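Side-chain contact in UDP-N-acetylglucosamine 2-epimerase (PDB 3OT5), which probably interconverts UDP-N-acetylglucosamine and UDP-N-acetylmannosamine by inverting the configuration at C2 of the sugar: residues A[176-179]-A[180-184]. Residues are numbered along the deposited sequence; the frame is centred on the assembly and turned at random.
Sequences PTKQ and AKENL
The carboxamide of N183 turns one face to the backbone carbonyl of Q179, whose O stands almost squarely above CG at 3.3 Å, while at its edge ND2 donates to the carbonyl of G147. The terminal amide of Q179 lies off to that same side, offset rather than stacked, the two planes only 13° apart. On the carboxylate of E182 the aliphatic chain of K178 passes over one face: CE comes within 3.6 Å of OE1, and CG sits directly above that oxygen. The ammonium reaches past it, NZ remaining 4.5 Å from OE1, so any attraction is probably that of nearby charges rather than a salt bridge. Below the exposed side chains of K178, Q179 and E182 the helix begins as an opening turn should. With chi1 at 62°, T177 holds OG1 facing the turn ahead, where it accepts a nearly straight bond from A180 N (3.2 Å, N-H...O 164°) and gives this first-turn amide an acceptor. K181 N, E182 N and N183 N then take the carbonyls of T177, K178 and Q179 in succession. On the inner side, P176 CD packs against A180 CB at 3.6 Å, and K181 extends away to a salt bridge with D400. Here is a threonine N-cap opening helix 178-186, the crossover between parallel strands 172-175 and 194-196 in a Rossmann-like beta-alpha-beta unit.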
loop_
_atom_site.group_PDB
_atom_site.type_symbol
_atom_site.label_atom_id
_atom_site.label_comp_id
_atom_site.label_asym_id
_atom_site.label_seq_id
_atom_site.Cartn_x
_atom_site.Cartn_y
_atom_site.Cartn_z
ATOM N N PRO A 176 -7.504 -8.487 -0.557
ATOM C CA PRO A 176 -7.841 -7.124 -0.250
ATOM C C PRO A 176 -9.174 -6.736 -0.866
ATOM O O PRO A 176 -9.834 -5.840 -0.356
ATOM C CB PRO A 176 -6.703 -6.335 -0.895
ATOM C CG PRO A 176 -6.339 -7.143 -2.072
ATOM C CD PRO A 176 -6.512 -8.577 -1.642
ATOM N N THR A 177 -9.581 -7.429 -1.924
ATOM C CA THR A 177 -10.824 -7.095 -2.608
ATOM C C THR A 177 -11.599 -8.312 -3.070
ATOM O O THR A 177 -11.090 -9.445 -3.069
ATOM C CB THR A 177 -10.542 -6.256 -3.868
ATOM O OG1 THR A 177 -9.739 -7.021 -4.777
ATOM C CG2 THR A 177 -9.807 -4.965 -3.512
ATOM N N LYS A 178 -12.840 -8.057 -3.479
ATOM C CA LYS A 178 -13.710 -9.098 -3.968
ATOM C C LYS A 178 -13.053 -9.717 -5.203
ATOM O O LYS A 178 -13.061 -10.946 -5.363
ATOM C CB LYS A 178 -15.101 -8.540 -4.298
ATOM C CG LYS A 178 -16.118 -9.617 -4.705
ATOM C CD LYS A 178 -17.490 -9.026 -5.036
ATOM C CE LYS A 178 -18.486 -10.115 -5.465
ATOM N NZ LYS A 178 -19.866 -9.571 -5.765
ATOM N N GLN A 179 -12.468 -8.857 -6.046
ATOM C CA GLN A 179 -11.788 -9.277 -7.276
ATOM C C GLN A 179 -10.681 -10.264 -6.999
ATOM O O GLN A 179 -10.573 -11.269 -7.669
ATOM C CB GLN A 179 -11.180 -8.066 -7.983
ATOM C CG GLN A 179 -10.443 -8.366 -9.309
ATOM C CD GLN A 179 -11.342 -8.989 -10.370
ATOM O OE1 GLN A 179 -11.682 -10.172 -10.303
ATOM N NE2 GLN A 179 -11.673 -8.205 -11.394
ATOM N N ALA A 180 -9.835 -9.953 -6.026
ATOM C CA ALA A 180 -8.731 -10.840 -5.665
ATOM C C ALA A 180 -9.265 -12.198 -5.211
ATOM O O ALA A 180 -8.635 -13.237 -5.452
ATOM C CB ALA A 180 -7.874 -10.208 -4.569
ATOM N N LYS A 181 -10.418 -12.190 -4.549
ATOM C CA LYS A 181 -11.039 -13.423 -4.087
ATOM C C LYS A 181 -11.474 -14.236 -5.290
ATOM O O LYS A 181 -11.179 -15.427 -5.371
ATOM C CB LYS A 181 -12.217 -13.153 -3.137
ATOM C CG LYS A 181 -12.955 -14.418 -2.686
ATOM C CD LYS A 181 -13.853 -14.152 -1.478
ATOM C CE LYS A 181 -14.435 -15.434 -0.899
ATOM N NZ LYS A 181 -15.096 -15.183 0.421
ATOM N N GLU A 182 -12.171 -13.589 -6.221
ATOM C CA GLU A 182 -12.626 -14.246 -7.443
ATOM C C GLU A 182 -11.451 -14.848 -8.222
ATOM O O GLU A 182 -11.566 -15.934 -8.769
ATOM C CB GLU A 182 -13.411 -13.266 -8.307
ATOM C CG GLU A 182 -14.738 -12.874 -7.683
ATOM C CD GLU A 182 -15.426 -11.745 -8.406
ATOM O OE1 GLU A 182 -16.646 -11.582 -8.201
ATOM O OE2 GLU A 182 -14.753 -11.018 -9.175
ATOM N N ASN A 183 -10.338 -14.126 -8.297
ATOM C CA ASN A 183 -9.150 -14.645 -8.971
ATOM C C ASN A 183 -8.754 -15.966 -8.357
ATOM O O ASN A 183 -8.447 -16.926 -9.061
ATOM C CB ASN A 183 -7.977 -13.668 -8.850
ATOM C CG ASN A 183 -8.204 -12.389 -9.641
ATOM O OD1 ASN A 183 -9.056 -12.338 -10.516
ATOM N ND2 ASN A 183 -7.432 -11.370 -9.346
ATOM N N LEU A 184 -8.771 -16.016 -7.030
ATOM C CA LEU A 184 -8.401 -17.225 -6.322
ATOM C C LEU A 184 -9.421 -18.322 -6.589
ATOM O O LEU A 184 -9.050 -19.478 -6.774
ATOM C CB LEU A 184 -8.217 -16.946 -4.830
ATOM C CG LEU A 184 -6.968 -16.112 -4.519
ATOM C CD1 LEU A 184 -7.021 -15.525 -3.115
ATOM C CD2 LEU A 184 -5.687 -16.957 -4.745
#